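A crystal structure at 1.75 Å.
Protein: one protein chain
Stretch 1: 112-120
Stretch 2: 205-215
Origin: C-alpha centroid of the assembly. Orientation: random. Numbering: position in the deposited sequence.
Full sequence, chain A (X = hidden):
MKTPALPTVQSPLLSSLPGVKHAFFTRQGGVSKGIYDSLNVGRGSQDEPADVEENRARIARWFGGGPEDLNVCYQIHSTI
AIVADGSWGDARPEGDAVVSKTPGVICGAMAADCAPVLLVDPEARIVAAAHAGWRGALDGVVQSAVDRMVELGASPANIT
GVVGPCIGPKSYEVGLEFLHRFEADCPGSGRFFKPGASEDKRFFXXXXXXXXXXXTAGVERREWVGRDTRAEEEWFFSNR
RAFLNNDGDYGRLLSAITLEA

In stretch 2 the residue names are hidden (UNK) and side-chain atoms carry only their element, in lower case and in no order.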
ATOM      1  N   ALA A 112      -6.502  -3.719   0.629  1.00  5.08           N
ATOM      2  CA  ALA A 112      -7.304  -4.564   1.499  1.00  4.83           C
ATOM      3  C   ALA A 112      -6.836  -5.986   1.216  1.00  4.55           C
ATOM      4  O   ALA A 112      -7.623  -6.842   0.823  1.00  3.06           O
ATOM      5  CB  ALA A 112      -8.788  -4.410   1.177  1.00  6.38           C
ATOM      6  N   ASP A 113      -5.530  -6.186   1.408  1.00  4.08           N
ATOM      7  CA  ASP A 113      -4.809  -7.448   1.200  1.00  4.60           C
ATOM      8  C   ASP A 113      -3.531  -7.182   0.403  1.00  4.23           C
ATOM      9  O   ASP A 113      -2.481  -7.732   0.710  1.00  3.09           O
ATOM     10  CB  ASP A 113      -5.650  -8.482   0.450  1.00  5.38           C
ATOM     11  CG  ASP A 113      -6.529  -9.305   1.372  1.00  5.88           C
ATOM     12  OD1 ASP A 113      -6.467  -9.111   2.607  1.00  6.26           O
ATOM     13  OD2 ASP A 113      -7.283 -10.157   0.855  1.00  5.59           O
ATOM     14  N   CYS A 114      -3.620  -6.344  -0.623  1.00  4.51           N
ATOM     15  CA  CYS A 114      -2.437  -6.035  -1.411  1.00  5.61           C
ATOM     16  C   CYS A 114      -1.463  -5.276  -0.525  1.00  5.29           C
ATOM     17  O   CYS A 114      -1.854  -4.714   0.495  1.00  4.93           O
ATOM     18  CB  CYS A 114      -2.818  -5.235  -2.657  1.00  8.69           C
ATOM     19  SG  CYS A 114      -3.723  -6.272  -3.830  1.00 11.34           S
ATOM     20  N   ALA A 115      -0.193  -5.263  -0.910  1.00  3.83           N
ATOM     21  CA  ALA A 115       0.828  -4.622  -0.093  1.00  3.65           C
ATOM     22  C   ALA A 115       1.115  -3.154  -0.356  1.00  3.12           C
ATOM     23  O   ALA A 115       1.542  -2.779  -1.451  1.00  3.09           O
ATOM     24  CB  ALA A 115       2.125  -5.414  -0.199  1.00  4.61           C
ATOM     25  N   PRO A 116       0.871  -2.293   0.648  1.00  3.07           N
ATOM     26  CA  PRO A 116       1.147  -0.870   0.456  1.00  3.05           C
ATOM     27  C   PRO A 116       2.622  -0.675   0.800  1.00  3.04           C
ATOM     28  O   PRO A 116       3.144  -1.339   1.696  1.00  3.29           O
ATOM     29  CB  PRO A 116       0.221  -0.203   1.467  1.00  3.87           C
ATOM     30  CG  PRO A 116       0.233  -1.173   2.607  1.00  3.84           C
ATOM     31  CD  PRO A 116       0.145  -2.529   1.911  1.00  3.54           C
ATOM     32  N   VAL A 117       3.296   0.213   0.085  1.00  3.22           N
ATOM     33  CA  VAL A 117       4.705   0.461   0.353  1.00  3.81           C
ATOM     34  C   VAL A 117       4.969   1.950   0.483  1.00  4.24           C
ATOM     35  O   VAL A 117       4.595   2.733  -0.386  1.00  4.17           O
ATOM     36  CB  VAL A 117       5.605  -0.102  -0.772  1.00  3.08           C
ATOM     37  CG1 VAL A 117       7.070   0.030  -0.379  1.00  3.07           C
ATOM     38  CG2 VAL A 117       5.255  -1.558  -1.043  1.00  3.15           C
ATOM     39  N   LEU A 118       5.609   2.334   1.582  1.00  4.74           N
ATOM     40  CA  LEU A 118       5.946   3.731   1.814  1.00  3.87           C
ATOM     41  C   LEU A 118       7.460   3.845   1.698  1.00  4.51           C
ATOM     42  O   LEU A 118       8.198   3.087   2.333  1.00  3.05           O
ATOM     43  CB  LEU A 118       5.480   4.165   3.203  1.00  3.83           C
ATOM     44  CG  LEU A 118       3.973   4.031   3.448  1.00  4.12           C
ATOM     45  CD1 LEU A 118       3.637   4.506   4.859  1.00  5.54           C
ATOM     46  CD2 LEU A 118       3.209   4.844   2.414  1.00  3.95           C
ATOM     47  N   LEU A 119       7.916   4.783   0.874  1.00  3.07           N
ATOM     48  CA  LEU A 119       9.343   4.977   0.661  1.00  3.37           C
ATOM     49  C   LEU A 119       9.744   6.423   0.873  1.00  3.04           C
ATOM     50  O   LEU A 119       8.926   7.332   0.736  1.00  3.32           O
ATOM     51  CB  LEU A 119       9.735   4.579  -0.764  1.00  4.47           C
ATOM     52  CG  LEU A 119       9.350   3.189  -1.259  1.00  5.35           C
ATOM     53  CD1 LEU A 119       7.975   3.248  -1.900  1.00  5.31           C
ATOM     54  CD2 LEU A 119      10.378   2.713  -2.280  1.00  6.10           C
ATOM     55  N   VAL A 120      11.018   6.633   1.178  1.00  4.22           N
ATOM     56  CA  VAL A 120      11.514   7.978   1.402  1.00  3.94           C
ATOM     57  C   VAL A 120      13.028   8.066   1.293  1.00  3.80           C
ATOM     58  O   VAL A 120      13.740   7.142   1.673  1.00  3.13           O
ATOM     59  CB  VAL A 120      11.106   8.487   2.810  1.00  4.19           C
ATOM     60  CG1 VAL A 120      11.592   7.522   3.869  1.00  7.46           C
ATOM     61  CG2 VAL A 120      11.688   9.875   3.064  1.00  4.59           C
ATOM     62  N   UNK A 205       3.964 -15.794  -0.212  1.00  5.82           N
ATOM     63  CA  UNK A 205       4.463 -14.825   0.757  1.00  4.74           C
ATOM     64  C   UNK A 205       4.641 -13.487   0.040  1.00  3.98           C
ATOM     65  O   UNK A 205       5.733 -13.155  -0.417  1.00  3.10           O
ATOM     66  o   UNK A 205       5.752 -13.398   2.750  1.00  4.05           O
ATOM     67  o   UNK A 205       7.013 -15.090   3.372  1.00  6.16           O
ATOM     68  c   UNK A 205       6.217 -14.544   2.572  1.00  7.72           C
ATOM     69  c   UNK A 205       5.807 -15.300   1.323  1.00  3.69           C
ATOM     70  N   UNK A 206       3.556 -12.723  -0.057  1.00  3.06           N
ATOM     71  CA  UNK A 206       3.586 -11.430  -0.729  1.00  3.91           C
ATOM     72  C   UNK A 206       4.567 -10.434  -0.111  1.00  4.23           C
ATOM     73  O   UNK A 206       5.407  -9.872  -0.813  1.00  3.27           O
ATOM     74  c   UNK A 206       2.030  -9.478  -1.468  1.00  4.51           C
ATOM     75  c   UNK A 206       0.600  -8.986  -1.308  1.00  4.16           C
ATOM     76  c   UNK A 206       2.378  -9.619  -2.938  1.00  5.97           C
ATOM     77  c   UNK A 206       2.178 -10.823  -0.753  1.00  4.28           C
ATOM     78  N   UNK A 207       4.474 -10.194   1.207  1.00  4.01           N
ATOM     79  CA  UNK A 207       5.418  -9.235   1.789  1.00  3.45           C
ATOM     80  C   UNK A 207       6.881  -9.596   1.534  1.00  3.54           C
ATOM     81  O   UNK A 207       7.701  -8.724   1.263  1.00  3.62           O
ATOM     82  c   UNK A 207       5.043  -9.230   3.273  1.00  4.73           C
ATOM     83  c   UNK A 207       3.606 -10.772   2.245  1.00  4.70           C
ATOM     84  c   UNK A 207       4.437 -10.586   3.487  1.00  3.72           C
ATOM     85  N   UNK A 208       7.211 -10.880   1.605  1.00  3.60           N
ATOM     86  CA  UNK A 208       8.591 -11.283   1.369  1.00  3.05           C
ATOM     87  C   UNK A 208       8.969 -11.013  -0.084  1.00  4.23           C
ATOM     88  O   UNK A 208      10.096 -10.603  -0.377  1.00  3.07           O
ATOM     89  c   UNK A 208       8.780 -12.759   1.709  1.00  4.34           C
ATOM     90  N   UNK A 209       8.029 -11.229  -0.998  1.00  3.03           N
ATOM     91  CA  UNK A 209       8.310 -10.986  -2.407  1.00  3.04           C
ATOM     92  C   UNK A 209       8.516  -9.494  -2.644  1.00  4.35           C
ATOM     93  O   UNK A 209       9.406  -9.093  -3.389  1.00  4.72           O
ATOM     94  c   UNK A 209       7.167 -11.474  -3.292  1.00  3.05           C
ATOM     95  c   UNK A 209       8.375 -11.989  -5.433  1.00  4.72           C
ATOM     96  c   UNK A 209       6.986 -10.008  -6.794  1.00  4.14           C
ATOM     97  c   UNK A 209       6.721 -10.258  -5.447  1.00  4.31           C
ATOM     98  c   UNK A 209       7.952 -10.755  -7.460  1.00  4.73           C
ATOM     99  c   UNK A 209       7.413 -11.247  -4.756  1.00  3.14           C
ATOM    100  c   UNK A 209       8.648 -11.749  -6.779  1.00  4.26           C
ATOM    101  N   UNK A 210       7.682  -8.674  -2.012  1.00  4.26           N
ATOM    102  CA  UNK A 210       7.795  -7.227  -2.156  1.00  3.92           C
ATOM    103  C   UNK A 210       9.115  -6.727  -1.562  1.00  5.47           C
ATOM    104  O   UNK A 210       9.733  -5.808  -2.101  1.00  3.02           O
ATOM    105  c   UNK A 210       5.311  -6.921  -2.161  1.00  5.06           C
ATOM    106  c   UNK A 210       6.612  -6.515  -1.474  1.00  3.37           C
ATOM    107  c   UNK A 210       6.791  -5.008  -1.545  1.00  4.44           C
ATOM    108  N   UNK A 211       9.544  -7.327  -0.453  1.00  4.44           N
ATOM    109  CA  UNK A 211      10.811  -6.929   0.161  1.00  5.49           C
ATOM    110  C   UNK A 211      11.943  -7.270  -0.804  1.00  5.61           C
ATOM    111  O   UNK A 211      12.936  -6.546  -0.892  1.00  4.87           O
ATOM    112  c   UNK A 211      11.016  -7.645   1.500  1.00  3.12           C
ATOM    113  c   UNK A 211      10.679  -5.702   3.045  1.00  4.56           C
ATOM    114  c   UNK A 211      10.189  -7.099   2.673  1.00  4.77           C
ATOM    115  c   UNK A 211      10.294  -8.040   3.866  1.00  4.53           C
ATOM    116  N   UNK A 212      11.778  -8.367  -1.540  1.00  4.49           N
ATOM    117  CA  UNK A 212      12.776  -8.785  -2.520  1.00  6.49           C
ATOM    118  C   UNK A 212      12.826  -7.763  -3.658  1.00  6.24           C
ATOM    119  O   UNK A 212      13.898  -7.455  -4.180  1.00  7.51           O
ATOM    120  o   UNK A 212      14.507 -10.878  -4.032  1.00 11.40           O
ATOM    121  o   UNK A 212      12.837 -10.540  -5.410  1.00 12.42           O
ATOM    122  c   UNK A 212      12.428 -10.166  -3.091  1.00  7.67           C
ATOM    123  c   UNK A 212      13.322 -10.559  -4.260  1.00  9.97           C
ATOM    124  N   UNK A 213      11.664  -7.243  -4.043  1.00  4.86           N
ATOM    125  CA  UNK A 213      11.603  -6.254  -5.114  1.00  5.28           C
ATOM    126  C   UNK A 213      12.305  -4.972  -4.669  1.00  4.73           C
ATOM    127  O   UNK A 213      13.015  -4.338  -5.454  1.00  5.35           O
ATOM    128  n   UNK A 213      13.071  -9.458  -8.084  1.00 14.35           N
ATOM    129  n   UNK A 213      11.712  -8.335  -9.554  1.00 13.25           N
ATOM    130  c   UNK A 213       9.394  -7.113  -6.137  1.00  4.46           C
ATOM    131  c   UNK A 213      10.149  -5.951  -5.494  1.00  5.13           C
ATOM    132  c   UNK A 213      11.999  -8.711  -8.313  1.00 12.48           C
ATOM    133  c   UNK A 213      10.005  -7.532  -7.469  1.00  7.58           C
ATOM    134  n   UNK A 213      11.210  -8.343  -7.308  1.00  9.37           N
ATOM    135  N   UNK A 214      12.104  -4.595  -3.411  1.00  5.09           N
ATOM    136  CA  UNK A 214      12.743  -3.402  -2.867  1.00  4.43           C
ATOM    137  C   UNK A 214      14.256  -3.589  -2.912  1.00  5.40           C
ATOM    138  O   UNK A 214      14.992  -2.706  -3.355  1.00  3.49           O
ATOM    139  c   UNK A 214      10.378  -2.726   0.136  1.00  3.03           C
ATOM    140  c   UNK A 214      10.957  -1.102  -1.694  1.00  4.81           C
ATOM    141  c   UNK A 214      12.289  -3.175  -1.425  1.00  3.73           C
ATOM    142  c   UNK A 214      10.891  -2.572  -1.289  1.00  3.01           C
ATOM    143  N   UNK A 215      14.708  -4.751  -2.450  1.00  4.88           N
ATOM    144  CA  UNK A 215      16.129  -5.071  -2.434  1.00  6.19           C
ATOM    145  C   UNK A 215      16.713  -5.030  -3.838  1.00  7.10           C
ATOM    146  O   UNK A 215      17.812  -4.513  -4.049  1.00  7.33           O
ATOM    147  c   UNK A 215      16.345  -6.448  -1.826  1.00  5.06           C
TER

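Position 205 carries two side-chain carbons, the second bearing two oxygens, and it does not reach stretch 1. A carboxylate on so short a stem is aspartate, Asp205. It sits at the N-cap, where the first turn of a helix leaves amides without backbone acceptors; its OD1 accepts a hydrogen bond from the backbone N of position 208 at 3.1 Å, with an angle of 155°.

Position 206 has four carbons forked at the second, and one terminal methyl touches Ala115 and the backbone of Asp113 and Cys114. The pattern is that of leucine. Leu206 CD2 lies 3.8 Å from Ala115 N, 4.0 Å from Ala115 CB and 3.9 Å from Asp113 O; chi1 t with chi2 p carries this methyl to the start of the strand.

At 207, three carbons close a ring onto the backbone nitrogen, which defines proline. Pro207 suits the first turn, where its lack of an amide hydrogen costs the helix no backbone bond. Its CA is 6.8 Å from the CA of Ala115, yet its ring makes no close contact with the strand.

A single carbon at 208 means alanine. Ala208 is out of reach of stretch 1 and is partly exposed; its small side chain is compatible with helix, and its N completes the cap.

Position 209 shows one carbon followed by a six-carbon ring with no oxygen, so it is phenylalanine. Phe209 is buried but out of reach of stretch 1, so its apolar ring is buried elsewhere.

Position 210 has one carbon carrying two others; one methyl touches Ala115, the other Val117. This is the beta-branched form of valine. Val210 CG2 lies 4.0 Å from Ala115 CB and Val210 CG1 3.8 Å from Val117 CG2, so a compact forked side chain touches two strand residues.

Four carbons forked at the second identify 211 as leucine. Leu211 is partly exposed and does not reach stretch 1; leucine is a good helix former.

At 212, two carbons end in two oxygens: aspartate again. Asp212 is partly exposed and out of the strand's reach, a suitable place for a charge.

Position 213 has three carbons, a nitrogen, then a carbon bearing two more nitrogens, the guanidinium of arginine. Arg213 NH2 forms a salt bridge with Asp212 OD2 at 2.9 Å, and NE adds a weak hydrogen bond to the same oxygen at 3.3 Å.

Position 214 again has four carbons forked at the second, and they touch Val117 and Leu119; hence leucine. Leu214 CD2 is 3.9 Å from Leu119 CD2 and 4.3 Å from Val117 CG1, an apolar end that packs on two apolar strand side chains.

The single carbon at 215 is alanine; Ala215 is partly exposed and out of reach, and its lone methyl fits readily into a helix.

The contact joins alternate strand residues, Ala115, Val117 and Leu119, to helix residues four apart, Leu206, Val210 and Leu214. With the axes 34° apart and 9.7 Å at closest approach, the two series advance together. No hydrogen bond crosses; the contact, almost all of it apolar packing, buries 257 Å², both sides summed.

Stretch 2, residues 205-215: DLPAFVLDRLA
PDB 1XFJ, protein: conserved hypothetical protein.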